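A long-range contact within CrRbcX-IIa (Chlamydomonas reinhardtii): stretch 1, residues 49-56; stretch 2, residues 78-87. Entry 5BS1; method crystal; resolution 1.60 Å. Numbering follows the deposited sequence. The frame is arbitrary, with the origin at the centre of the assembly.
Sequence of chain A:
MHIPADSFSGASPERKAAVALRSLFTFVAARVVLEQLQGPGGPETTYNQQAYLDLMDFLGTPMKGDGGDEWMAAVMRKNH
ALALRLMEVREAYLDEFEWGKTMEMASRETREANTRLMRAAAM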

# COMPACT_ATOMS: atom_id res chain seq x y z
N GLN A 49 -25.56 9.54 17.97
CA GLN A 49 -24.56 10.06 18.91
C GLN A 49 -23.71 8.92 19.46
O GLN A 49 -22.52 9.07 19.58
CB GLN A 49 -25.18 10.89 20.04
CG GLN A 49 -25.66 12.23 19.52
CD GLN A 49 -26.18 13.16 20.61
OE1 GLN A 49 -26.35 12.80 21.79
NE2 GLN A 49 -26.39 14.39 20.20
N GLN A 50 -24.31 7.77 19.73
CA GLN A 50 -23.56 6.64 20.26
C GLN A 50 -22.58 6.09 19.21
O GLN A 50 -21.45 5.75 19.55
CB GLN A 50 -24.49 5.53 20.74
CG GLN A 50 -23.75 4.46 21.52
CD GLN A 50 -23.05 5.01 22.76
OE1 GLN A 50 -23.69 5.62 23.62
NE2 GLN A 50 -21.75 4.83 22.84
N ALA A 51 -23.00 6.10 17.94
CA ALA A 51 -22.11 5.65 16.86
C ALA A 51 -20.91 6.59 16.76
O ALA A 51 -19.80 6.13 16.59
CB ALA A 51 -22.88 5.60 15.55
N TYR A 52 -21.15 7.90 16.89
CA TYR A 52 -20.06 8.88 16.91
C TYR A 52 -19.12 8.59 18.07
O TYR A 52 -17.91 8.57 17.90
CB TYR A 52 -20.62 10.30 17.02
CG TYR A 52 -19.60 11.34 17.32
CD1 TYR A 52 -18.76 11.81 16.35
CD2 TYR A 52 -19.45 11.85 18.63
CE1 TYR A 52 -17.79 12.77 16.65
CE2 TYR A 52 -18.50 12.81 18.93
CZ TYR A 52 -17.68 13.27 17.94
OH TYR A 52 -16.71 14.24 18.22
N LEU A 53 -19.67 8.40 19.27
CA LEU A 53 -18.84 8.18 20.45
C LEU A 53 -17.98 6.93 20.27
O LEU A 53 -16.80 6.95 20.54
CB LEU A 53 -19.68 8.06 21.71
CG LEU A 53 -20.49 9.28 22.16
CD1 LEU A 53 -21.39 8.94 23.33
CD2 LEU A 53 -19.56 10.42 22.54
N ASP A 54 -18.59 5.87 19.74
CA ASP A 54 -17.89 4.59 19.58
C ASP A 54 -16.82 4.69 18.48
O ASP A 54 -15.72 4.17 18.63
CB ASP A 54 -18.87 3.47 19.23
CG ASP A 54 -19.80 3.09 20.37
OD1 ASP A 54 -19.48 3.38 21.54
OD2 ASP A 54 -20.88 2.52 20.13
N LEU A 55 -17.14 5.39 17.40
CA LEU A 55 -16.19 5.52 16.30
C LEU A 55 -14.98 6.31 16.74
O LEU A 55 -13.85 5.93 16.42
CB LEU A 55 -16.82 6.12 15.06
CG LEU A 55 -15.95 6.12 13.79
CD1 LEU A 55 -15.36 4.74 13.46
CD2 LEU A 55 -16.73 6.64 12.62
N MSE A 56 -15.22 7.36 17.54
CA MSE A 56 -14.10 8.13 18.09
C MSE A 56 -13.20 7.19 18.91
O MSE A 56 -11.99 7.26 18.79
CB MSE A 56 -14.63 9.30 18.94
CG MSE A 56 -15.29 10.46 18.22
SE MSE A 56 -14.06 11.63 17.26
CE MSE A 56 -13.50 12.65 18.86
N LYS A 78 -19.21 -4.06 19.68
CA LYS A 78 -19.64 -2.90 20.46
C LYS A 78 -20.87 -2.22 19.88
O LYS A 78 -21.72 -1.73 20.61
CB LYS A 78 -18.50 -1.88 20.53
CG LYS A 78 -18.82 -0.61 21.30
CD LYS A 78 -19.09 -0.95 22.76
CE LYS A 78 -19.56 0.23 23.59
NZ LYS A 78 -18.45 1.18 23.85
N ASN A 79 -20.94 -2.15 18.56
CA ASN A 79 -21.94 -1.36 17.89
C ASN A 79 -22.17 -1.93 16.51
O ASN A 79 -21.50 -1.57 15.54
CB ASN A 79 -21.50 0.12 17.79
CG ASN A 79 -22.63 1.02 17.37
OD1 ASN A 79 -23.48 0.66 16.56
ND2 ASN A 79 -22.67 2.22 17.95
N HIS A 80 -23.14 -2.83 16.43
CA HIS A 80 -23.43 -3.53 15.19
C HIS A 80 -23.85 -2.59 14.07
O HIS A 80 -23.43 -2.76 12.92
CB HIS A 80 -24.52 -4.57 15.49
CG HIS A 80 -24.96 -5.38 14.33
ND1 HIS A 80 -26.12 -5.12 13.64
CD2 HIS A 80 -24.42 -6.48 13.75
CE1 HIS A 80 -26.24 -6.00 12.65
NE2 HIS A 80 -25.24 -6.84 12.72
N ALA A 81 -24.69 -1.60 14.36
CA ALA A 81 -25.17 -0.68 13.34
C ALA A 81 -23.99 0.10 12.72
O ALA A 81 -23.94 0.33 11.52
CB ALA A 81 -26.17 0.27 13.91
N LEU A 82 -23.07 0.51 13.59
CA LEU A 82 -21.88 1.25 13.12
C LEU A 82 -21.03 0.34 12.22
O LEU A 82 -20.57 0.78 11.16
CB LEU A 82 -21.09 1.75 14.30
CG LEU A 82 -19.69 2.34 14.05
CD1 LEU A 82 -19.82 3.55 13.14
CD2 LEU A 82 -19.00 2.65 15.37
N ALA A 83 -20.80 -0.90 12.65
CA ALA A 83 -20.05 -1.86 11.83
C ALA A 83 -20.70 -2.08 10.47
O ALA A 83 -19.99 -2.06 9.45
CB ALA A 83 -19.86 -3.17 12.54
N LEU A 84 -22.03 -2.23 10.42
CA LEU A 84 -22.70 -2.38 9.13
C LEU A 84 -22.44 -1.20 8.22
O LEU A 84 -22.20 -1.36 7.03
CB LEU A 84 -24.20 -2.58 9.29
CG LEU A 84 -24.70 -3.87 9.92
CD1 LEU A 84 -26.22 -3.86 9.91
CD2 LEU A 84 -24.18 -5.11 9.25
N ARG A 85 -22.49 0.02 8.77
CA ARG A 85 -22.24 1.19 7.97
C ARG A 85 -20.79 1.26 7.46
O ARG A 85 -20.57 1.58 6.30
CB ARG A 85 -22.57 2.46 8.77
CG ARG A 85 -22.32 3.75 8.02
CD ARG A 85 -23.19 3.89 6.79
NE ARG A 85 -22.94 5.16 6.12
CZ ARG A 85 -23.06 5.37 4.82
NH1 ARG A 85 -23.49 4.40 4.02
NH2 ARG A 85 -22.75 6.55 4.30
N LEU A 86 -19.84 0.96 8.32
CA LEU A 86 -18.42 0.99 7.94
C LEU A 86 -18.17 -0.06 6.85
O LEU A 86 -17.42 0.20 5.92
CB LEU A 86 -17.55 0.71 9.14
CG LEU A 86 -17.48 1.83 10.18
CD1 LEU A 86 -16.90 1.30 11.48
CD2 LEU A 86 -16.68 3.01 9.65
N MSE A 87 -18.79 -1.23 7.01
CA MSE A 87 -18.68 -2.32 6.00
C MSE A 87 -19.24 -1.89 4.66
O MSE A 87 -18.62 -2.14 3.64
CB MSE A 87 -19.39 -3.57 6.50
CG MSE A 87 -18.43 -4.24 7.46
SE MSE A 87 -18.92 -6.05 8.05
CE MSE A 87 -20.11 -5.14 9.25
O HOH W 1 -22.74 1.06 21.28

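The side chain of N79 does two jobs at once: it caps the helix that it precedes and ties that helix to the one running through residues 49-56. N79 follows directly on a preceding helix, and its phi/psi of -155/91 breaks from helical geometry, so the chain turns here before the helix of residues 80-87 sets off. At this N-cap position, N79 OD1 accepts a hydrogen bond from the backbone N of L82 (3.0 Å), satisfying an amide in the first turn that has no helical carbonyl before it to bond. The other end of the same carboxamide faces the opposing stretch, where N79 ND2 donates to D54 OD2 at 2.8 Å with an N-H...acceptor angle of 162°. The two polar atoms of the amide thus have complementary roles, and the cap and the cross-link hold the group in a single orientation.

D54 is the polar centre of the contact. It is buried, with its CA-to-CB bond directed toward stretch 2, and a carboxylate in such a place needs several partners. Besides N79, OD2 receives a hydrogen bond from a water, 2.6 Å from D54 OD2, which also donates to the backbone carbonyl of K78, 3.0 Å from K78 O; the water therefore bridges the stretches. On the other oxygen, Q50 NE2 donates to D54 OD1 at 3.0 Å, a bond between residues one helical turn apart within stretch 1. K78 completes the group with a salt bridge, but at 3.4 Å between K78 NZ and D54 OD1 the accompanying hydrogen bond is weak. The ammonium group offers charge compensation more than tight directional bonding.

The two helices cross steeply, with an angle of 72° between their N-to-C directions and 9.8 Å between their axes at closest approach. Such a crossing limits the zone of contact, and the two stretches together bury 336 Å². The backbones draw nearest at A51 and L82, whose CA atoms lie 5.8 Å apart. The small side chain of A51 is compatible with this approach: A51 CA lies 3.6 Å from N79 ND2, and A51 CB packs against L82 CD1 at 4.4 Å.

L82 carries the apolar part of the interface. Its CA-to-CB bond points toward stretch 1, and its chi1 t, chi2 p rotamer places CD2 against the helix backbone, 3.8 Å from A51 O. The same methyl also meets the aliphatic portion of D54, with L82 CD2 3.9 Å from D54 CB, and reaches L55, with L82 CD2 4.1 Å from L55 CB. One turn further along, L86 extends this patch through a looser contact between L86 CD1 and L55 CD1 at 4.3 Å. L55, L82 and L86 are all buried, so these van der Waals contacts keep hydrocarbon surface from solvent, next to the hydrogen-bonded cluster around D54.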